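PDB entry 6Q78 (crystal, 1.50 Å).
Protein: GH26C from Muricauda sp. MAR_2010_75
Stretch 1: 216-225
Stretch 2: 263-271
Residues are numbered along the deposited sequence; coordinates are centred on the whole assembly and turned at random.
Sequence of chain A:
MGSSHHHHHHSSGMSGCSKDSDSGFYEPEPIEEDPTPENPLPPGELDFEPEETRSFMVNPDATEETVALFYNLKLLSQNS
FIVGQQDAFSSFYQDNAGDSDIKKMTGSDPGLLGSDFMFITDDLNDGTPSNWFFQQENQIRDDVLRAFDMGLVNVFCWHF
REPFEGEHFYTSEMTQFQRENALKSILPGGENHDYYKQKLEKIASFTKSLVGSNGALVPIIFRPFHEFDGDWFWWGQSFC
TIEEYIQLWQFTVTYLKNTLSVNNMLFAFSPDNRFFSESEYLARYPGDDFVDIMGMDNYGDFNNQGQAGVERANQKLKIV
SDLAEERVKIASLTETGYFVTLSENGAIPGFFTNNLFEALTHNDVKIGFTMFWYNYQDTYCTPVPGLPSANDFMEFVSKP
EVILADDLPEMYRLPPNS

Stretch 1 216-225: ALVPIIFRPF
Stretch 2 263-271: NNMLFAFSP

Four backbone hydrogen bonds join the stretches: I220 N to N264 O, 2.9 Å; L266 N to I220 O, 2.9 Å; F222 N to L266 O, 2.8 Å; A268 N to F222 O, 2.8 Å. I220 and F222 each use both N and O toward the second stretch, as alternate residues do in a parallel pair. In GH26C a strand through I220, I221 and F222 runs parallel to strand M265 to F269, axes crossing at -33° with a closest approach of 4.6 Å; backbones are extended (phi/psi -125/149 at I220, -105/153 at L266). I220 pairs with M265, I221 with L266 and F222 with F267 (CA-CA 5.0, 4.7 and 5.0 Å). Side chains bond at each end. N264 (chi1 p), its CB directed toward the partner, donates ND2 to V218 O at 2.9 Å; R223, its CA-to-CB bond pointing sideways (chi1 t, chi2 t, chi3 p), donates NH1 to S270 OG (chi1 p) at 2.9 Å, at the guanidinium edge, near its plane. A water donates to P224 O (2.7 Å) and A268 O (3.0 Å), linking the stretches. On one face, F222 (t) sets CB 3.6 Å from M265 CG and CD1 4.1 Å from F267 CE1 (F267 chi1 m), while M265 SD lies obliquely 4.7 Å from the F222 ring centroid. On the other, I221 (m, t) places CG1 4.2 Å from L266 CB (L266 m, t); I221 CG2 meets A268 CB at 3.7 Å.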

# COMPACT_ATOMS: atom_id res chain seq x y z
N ALA A 216 -15.33 -15.30 -6.59
CA ALA A 216 -14.66 -15.21 -5.31
C ALA A 216 -14.56 -13.75 -4.85
O ALA A 216 -14.48 -12.83 -5.67
CB ALA A 216 -13.22 -15.73 -5.43
N LEU A 217 -14.49 -13.56 -3.54
CA LEU A 217 -14.16 -12.24 -2.99
C LEU A 217 -12.73 -11.83 -3.34
O LEU A 217 -11.79 -12.63 -3.27
CB LEU A 217 -14.35 -12.22 -1.47
CG LEU A 217 -15.81 -12.35 -1.00
CD1 LEU A 217 -15.89 -12.42 0.53
CD2 LEU A 217 -16.58 -11.14 -1.50
N VAL A 218 -12.55 -10.56 -3.67
CA VAL A 218 -11.25 -10.01 -4.02
C VAL A 218 -10.44 -9.79 -2.74
O VAL A 218 -10.85 -8.97 -1.89
CB VAL A 218 -11.40 -8.66 -4.73
CG1 VAL A 218 -10.01 -8.06 -5.02
CG2 VAL A 218 -12.22 -8.82 -6.01
N PRO A 219 -9.29 -10.44 -2.55
CA PRO A 219 -8.46 -10.11 -1.38
C PRO A 219 -7.87 -8.72 -1.55
O PRO A 219 -7.42 -8.36 -2.63
CB PRO A 219 -7.35 -11.18 -1.40
CG PRO A 219 -7.97 -12.32 -2.23
CD PRO A 219 -8.76 -11.61 -3.29
N ILE A 220 -7.91 -7.94 -0.47
CA ILE A 220 -7.22 -6.66 -0.52
C ILE A 220 -6.23 -6.55 0.63
O ILE A 220 -6.45 -7.08 1.73
CB ILE A 220 -8.18 -5.46 -0.54
CG1 ILE A 220 -8.96 -5.35 0.75
CG2 ILE A 220 -9.11 -5.48 -1.80
CD1 ILE A 220 -9.58 -3.97 0.92
N ILE A 221 -5.15 -5.83 0.38
CA ILE A 221 -4.20 -5.45 1.43
C ILE A 221 -4.61 -4.07 1.92
O ILE A 221 -4.70 -3.13 1.14
CB ILE A 221 -2.77 -5.43 0.88
CG1 ILE A 221 -2.37 -6.83 0.36
CG2 ILE A 221 -1.82 -4.87 1.94
CD1 ILE A 221 -1.11 -6.83 -0.42
N PHE A 222 -4.92 -3.97 3.21
CA PHE A 222 -5.36 -2.72 3.82
C PHE A 222 -4.20 -2.15 4.64
O PHE A 222 -3.64 -2.84 5.53
CB PHE A 222 -6.57 -3.02 4.70
CG PHE A 222 -7.14 -1.82 5.44
CD1 PHE A 222 -7.52 -1.95 6.78
CD2 PHE A 222 -7.40 -0.63 4.79
CE1 PHE A 222 -8.12 -0.88 7.46
CE2 PHE A 222 -7.97 0.45 5.49
CZ PHE A 222 -8.34 0.29 6.80
N ARG A 223 -3.79 -0.91 4.29
CA ARG A 223 -2.60 -0.24 4.84
C ARG A 223 -3.01 1.07 5.49
O ARG A 223 -2.81 2.13 4.90
CB ARG A 223 -1.58 -0.00 3.72
CG ARG A 223 -0.23 0.53 4.18
CD ARG A 223 0.75 0.54 3.01
NE ARG A 223 0.38 1.52 1.99
CZ ARG A 223 0.87 2.76 1.92
NH1 ARG A 223 1.75 3.22 2.81
NH2 ARG A 223 0.51 3.55 0.92
N PRO A 224 -3.60 1.04 6.70
CA PRO A 224 -4.15 2.26 7.30
C PRO A 224 -3.11 3.01 8.13
O PRO A 224 -2.10 2.44 8.57
CB PRO A 224 -5.23 1.72 8.25
CG PRO A 224 -4.62 0.38 8.70
CD PRO A 224 -3.94 -0.18 7.45
N PHE A 225 -3.39 4.30 8.34
CA PHE A 225 -2.61 5.12 9.29
C PHE A 225 -1.12 5.05 8.97
O PHE A 225 -0.25 4.90 9.84
CB PHE A 225 -2.95 4.76 10.76
CG PHE A 225 -4.43 4.80 11.02
CD1 PHE A 225 -5.10 6.01 10.94
CD2 PHE A 225 -5.16 3.64 11.30
CE1 PHE A 225 -6.47 6.08 11.12
CE2 PHE A 225 -6.53 3.68 11.50
CZ PHE A 225 -7.18 4.92 11.42
N ASN A 263 -13.22 -11.16 5.87
CA ASN A 263 -12.32 -12.28 5.69
C ASN A 263 -11.45 -12.18 4.45
O ASN A 263 -10.69 -13.11 4.17
CB ASN A 263 -13.14 -13.58 5.67
CG ASN A 263 -13.66 -13.93 7.02
OD1 ASN A 263 -12.99 -13.67 8.02
ND2 ASN A 263 -14.85 -14.55 7.08
N ASN A 264 -11.54 -11.07 3.70
CA ASN A 264 -10.75 -10.92 2.48
C ASN A 264 -9.77 -9.76 2.60
O ASN A 264 -9.60 -8.95 1.68
CB ASN A 264 -11.64 -10.82 1.23
CG ASN A 264 -12.68 -9.68 1.28
OD1 ASN A 264 -13.35 -9.46 2.29
ND2 ASN A 264 -12.84 -9.01 0.16
N MET A 265 -9.09 -9.65 3.74
CA MET A 265 -8.17 -8.55 4.03
C MET A 265 -6.88 -9.09 4.64
O MET A 265 -6.90 -9.90 5.58
CB MET A 265 -8.82 -7.59 5.03
CG MET A 265 -8.26 -6.20 5.08
SD MET A 265 -9.42 -5.16 6.04
CE MET A 265 -10.25 -4.21 4.78
N LEU A 266 -5.75 -8.61 4.12
CA LEU A 266 -4.45 -8.68 4.78
C LEU A 266 -4.15 -7.27 5.29
O LEU A 266 -4.67 -6.28 4.75
CB LEU A 266 -3.37 -9.06 3.77
CG LEU A 266 -3.50 -10.42 3.06
CD1 LEU A 266 -2.28 -10.67 2.16
CD2 LEU A 266 -3.57 -11.55 4.11
N PHE A 267 -3.35 -7.17 6.35
CA PHE A 267 -3.09 -5.90 7.02
C PHE A 267 -1.62 -5.50 6.90
O PHE A 267 -0.73 -6.30 7.23
CB PHE A 267 -3.47 -6.00 8.51
CG PHE A 267 -4.92 -6.27 8.72
CD1 PHE A 267 -5.84 -5.22 8.78
CD2 PHE A 267 -5.39 -7.57 8.81
CE1 PHE A 267 -7.22 -5.47 8.93
CE2 PHE A 267 -6.75 -7.82 8.97
CZ PHE A 267 -7.65 -6.76 9.03
N ALA A 268 -1.38 -4.27 6.44
CA ALA A 268 -0.04 -3.76 6.17
C ALA A 268 0.27 -2.56 7.05
O ALA A 268 -0.49 -1.60 7.09
CB ALA A 268 0.06 -3.34 4.69
N PHE A 269 1.43 -2.61 7.71
CA PHE A 269 1.94 -1.58 8.60
C PHE A 269 3.07 -0.86 7.87
O PHE A 269 4.01 -1.52 7.40
CB PHE A 269 2.54 -2.32 9.82
CG PHE A 269 3.32 -1.45 10.80
CD1 PHE A 269 2.64 -0.69 11.76
CD2 PHE A 269 4.71 -1.48 10.83
CE1 PHE A 269 3.36 0.07 12.71
CE2 PHE A 269 5.43 -0.72 11.77
CZ PHE A 269 4.75 0.06 12.70
N SER A 270 3.03 0.46 7.79
CA SER A 270 4.07 1.16 7.03
C SER A 270 4.35 2.56 7.54
O SER A 270 3.61 3.51 7.25
CB SER A 270 3.77 1.18 5.54
OG SER A 270 2.61 1.94 5.32
N PRO A 271 5.47 2.74 8.24
CA PRO A 271 5.99 4.10 8.50
C PRO A 271 6.53 4.67 7.20
O PRO A 271 6.57 3.99 6.16
CB PRO A 271 7.16 3.86 9.47
CG PRO A 271 7.64 2.43 9.10
CD PRO A 271 6.34 1.67 8.76
O HOH W 1 0.13 1.28 7.59